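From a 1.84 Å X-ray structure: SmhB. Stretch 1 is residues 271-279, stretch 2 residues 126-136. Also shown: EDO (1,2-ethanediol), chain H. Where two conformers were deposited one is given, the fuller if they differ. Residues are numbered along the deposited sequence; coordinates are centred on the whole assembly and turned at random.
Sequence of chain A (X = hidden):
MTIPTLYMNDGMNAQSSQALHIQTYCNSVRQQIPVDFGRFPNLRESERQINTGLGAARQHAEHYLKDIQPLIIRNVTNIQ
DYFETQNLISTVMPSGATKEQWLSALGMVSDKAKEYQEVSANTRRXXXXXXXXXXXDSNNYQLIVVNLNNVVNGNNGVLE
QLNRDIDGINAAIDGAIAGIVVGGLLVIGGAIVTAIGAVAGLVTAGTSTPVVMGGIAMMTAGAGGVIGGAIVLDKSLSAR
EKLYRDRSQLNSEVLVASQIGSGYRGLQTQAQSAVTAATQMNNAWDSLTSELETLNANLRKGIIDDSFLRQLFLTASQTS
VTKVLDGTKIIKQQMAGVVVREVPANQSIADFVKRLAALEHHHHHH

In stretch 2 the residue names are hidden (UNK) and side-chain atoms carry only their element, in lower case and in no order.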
ATOM      1  N   ALA A 271      -3.115   3.612  -5.192  1.00 15.23           N
ATOM      2  CA  ALA A 271      -4.185   4.265  -4.400  1.00 16.04           C
ATOM      3  C   ALA A 271      -5.478   3.457  -4.539  1.00 17.55           C
ATOM      4  O   ALA A 271      -6.179   3.327  -3.532  1.00 17.56           O
ATOM      5  CB  ALA A 271      -4.388   5.717  -4.800  1.00 19.73           C
ATOM      6  N   GLN A 272      -5.746   2.916  -5.722  1.00 18.77           N
ATOM      7  CA  GLN A 272      -6.951   2.082  -5.966  1.00 17.16           C
ATOM      8  C   GLN A 272      -6.875   0.846  -5.050  1.00 17.84           C
ATOM      9  O   GLN A 272      -7.871   0.495  -4.419  1.00 16.18           O
ATOM     10  CB  GLN A 272      -7.121   1.767  -7.436  1.00 17.59           C
ATOM     11  CG  GLN A 272      -8.429   1.020  -7.762  1.00 21.96           C
ATOM     12  CD  GLN A 272      -9.618   1.958  -7.713  1.00 24.64           C
ATOM     13  OE1 GLN A 272      -9.695   2.903  -8.489  1.00 37.09           O
ATOM     14  NE2 GLN A 272     -10.486   1.766  -6.753  1.00 25.50           N
ATOM     15  N   SER A 273      -5.727   0.200  -4.992  1.00 16.96           N
ATOM     16  CA  SER A 273      -5.502  -0.996  -4.140  1.00 17.48           C
ATOM     17  C   SER A 273      -5.654  -0.616  -2.677  1.00 15.82           C
ATOM     18  O   SER A 273      -6.237  -1.431  -1.899  1.00 15.27           O
ATOM     19  CB  SER A 273      -4.160  -1.665  -4.393  1.00 18.81           C
ATOM     20  OG  SER A 273      -4.088  -2.012  -5.783  1.00 27.27           O
ATOM     21  N   ALA A 274      -5.237   0.580  -2.309  1.00 17.36           N
ATOM     22  CA  ALA A 274      -5.436   1.061  -0.924  1.00 16.43           C
ATOM     23  C   ALA A 274      -6.936   1.282  -0.644  1.00 16.22           C
ATOM     24  O   ALA A 274      -7.389   0.959   0.480  1.00 16.67           O
ATOM     25  CB  ALA A 274      -4.607   2.293  -0.640  1.00 15.15           C
ATOM     26  N   VAL A 275      -7.723   1.759  -1.611  1.00 17.01           N
ATOM     27  CA  VAL A 275      -9.208   1.889  -1.451  1.00 18.06           C
ATOM     28  C   VAL A 275      -9.808   0.498  -1.194  1.00 19.68           C
ATOM     29  O   VAL A 275     -10.692   0.374  -0.277  1.00 17.68           O
ATOM     30  CB  VAL A 275      -9.925   2.539  -2.656  1.00 22.61           C
ATOM     31  CG1 VAL A 275     -11.449   2.493  -2.505  1.00 23.23           C
ATOM     32  CG2 VAL A 275      -9.454   3.949  -2.867  1.00 27.01           C
ATOM     33  N   THR A 276      -9.463  -0.475  -2.045  1.00 17.10           N
ATOM     34  CA  THR A 276      -9.950  -1.862  -1.912  1.00 20.83           C
ATOM     35  C   THR A 276      -9.637  -2.384  -0.506  1.00 18.31           C
ATOM     36  O   THR A 276     -10.556  -2.864   0.166  1.00 18.35           O
ATOM     37  CB  THR A 276      -9.413  -2.783  -3.003  1.00 20.70           C
ATOM     38  OG1 THR A 276      -9.810  -2.184  -4.228  1.00 22.33           O
ATOM     39  CG2 THR A 276      -9.958  -4.187  -2.913  1.00 25.89           C
ATOM     40  N   ALA A 277      -8.402  -2.303  -0.079  1.00 18.60           N
ATOM     41  CA  ALA A 277      -8.008  -2.771   1.284  1.00 20.08           C
ATOM     42  C   ALA A 277      -8.808  -2.034   2.365  1.00 18.81           C
ATOM     43  O   ALA A 277      -9.234  -2.663   3.355  1.00 18.44           O
ATOM     44  CB  ALA A 277      -6.523  -2.644   1.492  1.00 18.99           C
ATOM     45  N   ALA A 278      -8.999  -0.719   2.227  1.00 18.87           N
ATOM     46  CA  ALA A 278      -9.703   0.091   3.232  1.00 15.38           C
ATOM     47  C   ALA A 278     -11.193  -0.296   3.276  1.00 15.61           C
ATOM     48  O   ALA A 278     -11.767  -0.323   4.362  1.00 19.02           O
ATOM     49  CB  ALA A 278      -9.511   1.569   3.009  1.00 16.41           C
ATOM     50  N   THR A 279     -11.789  -0.579   2.131  1.00 14.80           N
ATOM     51  CA  THR A 279     -13.170  -1.049   2.022  1.00 18.37           C
ATOM     52  C   THR A 279     -13.280  -2.413   2.721  1.00 17.90           C
ATOM     53  O   THR A 279     -14.194  -2.582   3.537  1.00 18.48           O
ATOM     54  CB  THR A 279     -13.632  -1.100   0.556  1.00 16.55           C
ATOM     55  OG1 THR A 279     -13.442   0.235   0.089  1.00 14.84           O
ATOM     56  CG2 THR A 279     -15.049  -1.580   0.387  1.00 18.31           C
ATOM     57  N   UNK A 126     -11.003   9.058   2.877  1.00 17.02           N
ATOM     58  CA  UNK A 126      -9.819   9.891   2.642  1.00 17.39           C
ATOM     59  C   UNK A 126      -9.012   9.279   1.481  1.00 17.98           C
ATOM     60  O   UNK A 126      -8.601  10.049   0.543  1.00 16.73           O
ATOM     61  o   UNK A 126      -9.811  10.614   4.871  1.00 20.45           O
ATOM     62  c   UNK A 126      -8.946  10.049   3.891  1.00 21.54           C
ATOM     63  c   UNK A 126      -7.768  10.966   3.656  1.00 24.02           C
ATOM     64  N   UNK A 127      -8.803   7.980   1.502  1.00 16.08           N
ATOM     65  CA  UNK A 127      -8.016   7.327   0.405  0.50 15.29           C
ATOM     66  C   UNK A 127      -8.856   7.346  -0.883  1.00 15.30           C
ATOM     67  O   UNK A 127      -8.250   7.494  -1.954  1.00 13.02           O
ATOM     68  c   UNK A 127      -6.411   5.411  -0.206  0.50 14.92           C
ATOM     69  c   UNK A 127      -7.450   5.930   0.797  0.50 14.56           C
ATOM     70  c   UNK A 127      -5.323   6.343  -0.558  0.50 16.56           C
ATOM     71  c   UNK A 127      -8.515   4.859   0.940  0.50 13.00           C
ATOM     72  N   UNK A 128     -10.177   7.206  -0.799  1.00 14.76           N
ATOM     73  CA  UNK A 128     -11.112   7.352  -1.924  1.00 17.33           C
ATOM     74  C   UNK A 128     -10.967   8.711  -2.599  1.00 19.08           C
ATOM     75  O   UNK A 128     -10.886   8.776  -3.848  1.00 18.49           O
ATOM     76  N   UNK A 129     -10.862   9.780  -1.826  1.00 17.22           N
ATOM     77  CA  UNK A 129     -10.733  11.167  -2.367  0.50 17.29           C
ATOM     78  C   UNK A 129      -9.371  11.293  -3.057  1.00 17.75           C
ATOM     79  O   UNK A 129      -9.288  11.890  -4.134  1.00 20.25           O
ATOM     80  c   UNK A 129     -10.858  12.210  -1.294  0.50 17.41           C
ATOM     81  o   UNK A 129     -12.176  12.249  -0.824  0.50 17.18           O
ATOM     82  N   UNK A 130      -8.346  10.700  -2.469  1.00 17.01           N
ATOM     83  CA  UNK A 130      -6.972  10.780  -3.009  1.00 19.53           C
ATOM     84  C   UNK A 130      -6.926   9.994  -4.327  1.00 20.25           C
ATOM     85  O   UNK A 130      -6.379  10.512  -5.298  1.00 19.15           O
ATOM     86  c   UNK A 130      -5.961  10.250  -2.002  1.00 20.66           C
ATOM     87  c   UNK A 130      -4.540  10.121  -2.569  1.00 19.15           C
ATOM     88  c   UNK A 130      -4.005  11.491  -3.025  1.00 24.29           C
ATOM     89  c   UNK A 130      -3.616   9.431  -1.590  1.00 27.98           C
ATOM     90  N   UNK A 131      -7.526   8.803  -4.358  1.00 17.07           N
ATOM     91  CA  UNK A 131      -7.659   7.977  -5.584  1.00 18.00           C
ATOM     92  C   UNK A 131      -8.334   8.808  -6.657  1.00 17.91           C
ATOM     93  O   UNK A 131      -7.862   8.797  -7.801  1.00 19.92           O
ATOM     94  n   UNK A 131      -9.479   5.049  -6.653  1.00 20.23           N
ATOM     95  c   UNK A 131      -8.354   5.720  -6.461  1.00 26.97           C
ATOM     96  c   UNK A 131      -8.365   6.660  -5.292  1.00 20.70           C
ATOM     97  o   UNK A 131      -7.327   5.555  -7.122  1.00 19.73           O
ATOM     98  N   UNK A 132      -9.431   9.479  -6.327  1.00 19.54           N
ATOM     99  CA  UNK A 132     -10.207  10.270  -7.322  1.00 21.73           C
ATOM    100  C   UNK A 132      -9.313  11.370  -7.896  1.00 20.65           C
ATOM    101  O   UNK A 132      -9.251  11.512  -9.144  1.00 17.91           O
ATOM    102  c   UNK A 132     -11.502  10.839  -6.726  1.00 20.69           C
ATOM    103  o   UNK A 132     -13.429   9.999  -5.559  1.00 32.97           O
ATOM    104  c   UNK A 132     -12.496   9.738  -6.382  1.00 26.95           C
ATOM    105  o   UNK A 132     -12.319   8.637  -6.908  1.00 26.54           O
ATOM    106  N   UNK A 133      -8.601  12.117  -7.054  1.00 17.46           N
ATOM    107  CA  UNK A 133      -7.737  13.217  -7.542  1.00 19.12           C
ATOM    108  C   UNK A 133      -6.619  12.626  -8.431  1.00 19.11           C
ATOM    109  O   UNK A 133      -6.300  13.240  -9.449  1.00 18.96           O
ATOM    110  n   UNK A 133      -8.034  17.156  -2.753  1.00 61.61           N
ATOM    111  c   UNK A 133      -7.422  15.409  -4.359  1.00 60.41           C
ATOM    112  c   UNK A 133      -8.100  14.717  -5.531  1.00 41.84           C
ATOM    113  c   UNK A 133      -8.413  15.837  -3.299  1.00 61.96           C
ATOM    114  c   UNK A 133      -7.104  13.965  -6.381  1.00 26.50           C
ATOM    115  N   UNK A 134      -6.089  11.451  -8.057  1.00 15.66           N
ATOM    116  CA  UNK A 134      -4.992  10.780  -8.780  1.00 17.35           C
ATOM    117  C   UNK A 134      -5.530  10.304 -10.147  1.00 16.93           C
ATOM    118  O   UNK A 134      -4.772  10.367 -11.144  1.00 16.01           O
ATOM    119  c   UNK A 134      -2.096  10.557  -7.505  1.00 17.54           C
ATOM    120  c   UNK A 134      -3.150   8.870  -5.935  1.00 16.81           C
ATOM    121  c   UNK A 134      -4.404   9.635  -7.958  1.00 14.95           C
ATOM    122  c   UNK A 134      -3.401  10.043  -6.879  1.00 15.91           C
ATOM    123  N   UNK A 135      -6.782   9.876 -10.216  1.00 16.82           N
ATOM    124  CA  UNK A 135      -7.417   9.434 -11.499  1.00 17.22           C
ATOM    125  C   UNK A 135      -7.415  10.662 -12.427  1.00 17.33           C
ATOM    126  O   UNK A 135      -6.882  10.580 -13.566  1.00 18.27           O
ATOM    127  c   UNK A 135      -9.976   6.959 -10.042  1.00 19.33           C
ATOM    128  c   UNK A 135      -8.810   8.831 -11.303  1.00 17.67           C
ATOM    129  c   UNK A 135      -8.698   7.486 -10.597  1.00 17.49           C
ATOM    130  c   UNK A 135      -9.537   8.691 -12.649  1.00 18.26           C
ATOM    131  N   UNK A 136      -7.881  11.802 -11.909  1.00 16.18           N
ATOM    132  CA  UNK A 136      -8.043  13.022 -12.743  1.00 17.73           C
ATOM    133  C   UNK A 136      -6.632  13.439 -13.156  1.00 18.34           C
ATOM    134  O   UNK A 136      -6.363  13.657 -14.394  1.00 18.98           O
ATOM    135  c   UNK A 136      -8.789  15.444 -12.650  1.00 18.47           C
ATOM    136  c   UNK A 136     -10.845  14.256 -10.404  1.00 19.61           C
ATOM    137  c   UNK A 136      -8.818  14.089 -11.956  1.00 18.37           C
ATOM    138  c   UNK A 136     -10.272  13.673 -11.704  1.00 19.14           C
TER
HETATM  139  C1  EDO H 406      -6.087  -4.787  -5.520  1.00 44.19           C
HETATM  140  O1  EDO H 406      -6.143  -5.363  -4.223  1.00 51.38           O
HETATM  141  C2  EDO H 406      -7.447  -4.618  -6.090  1.00 44.50           C
HETATM  142  O2  EDO H 406      -7.799  -3.272  -6.351  1.00 41.31           O

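Stretch 2 is a helix running nearly antiparallel to the helix of stretch 1, at 157° between their directions, with the axes 8.9 Å apart at closest.

Position 126 has one carbon carrying an oxygen and a carbon, out of reach of stretch 1. This small branched hydroxyl side chain is Thr126.

Position 127 carries four carbons, forked at the first, with one arm two carbons long. It points toward stretch 1 and sits as a knob among Ala271, Ala274, Val275 and Ala278. Four carbons, with the fork at CB and one arm two carbons long, make it isoleucine: Ile127 CG1 lies 3.6 Å from Ala274 CB, and its CG2 lies 4.0 Å from both Val275 CG2 and Ala278 CB.

At 128 no side-chain atom follows CA, and the backbone itself meets stretch 1: Val275 CG2 lies 3.9 Å from CA of 128. With no side chain at this position, it is Gly128.

Position 129, one carbon then one oxygen, points away: Ser129. Position 130 has four carbons forked at the second, hence Leu130; directed sideways, it makes no contact here.

Position 131 shows two carbons, the second carrying one oxygen and one nitrogen. It points toward stretch 1, its end reaching Gln272 and Ala271 and its first carbon packing on Val275. A short amide means Asn131. Its ND2 donates to Gln272 OE1 at 2.8 Å, nearly straight at 171°, while OD1, 3.7 Å from Ala271 CB, finds its hydrogen bond elsewhere in the structure. Asn131 CB lies 3.8 Å from Val275 CG2.

Position 132 ends its two carbons in two oxygens and touches nothing on stretch 1: Asp132. Position 133, four carbons in a row ending in nitrogen, is the exposed Lys133.

Position 134 has four carbons forked at the second, points toward stretch 1 and touches Ala271. It is Leu134, whose CD1 meets Ala271 CB at 3.6 Å.

Position 135 has four carbons forked at the first, one arm being two carbons long. Its CB points sideways, but its end approaches Gln272. This is Ile135, with CD1 4.4 Å from Gln272 OE1. Position 136 has the same branched pattern, out of reach, and is Ile136.

The rule is size matched to spacing. Positions 127, 131 and 134 bring side chains toward stretch 1, where the small methyls of Ala271, Ala274 and Ala278 leave room for Ile127 to settle between them. At Gly128, Val275 packs against the backbone. Close packing comes with one polar bond: Gln272 starts out sideways, but its t, p rotamer brings the amide to Asn131. Together the two stretches bury 364 Å², mostly small apolar contacts, with a single hydrogen bond across them.

Stretch 2, residues 126-136: TIGSLNDKLII
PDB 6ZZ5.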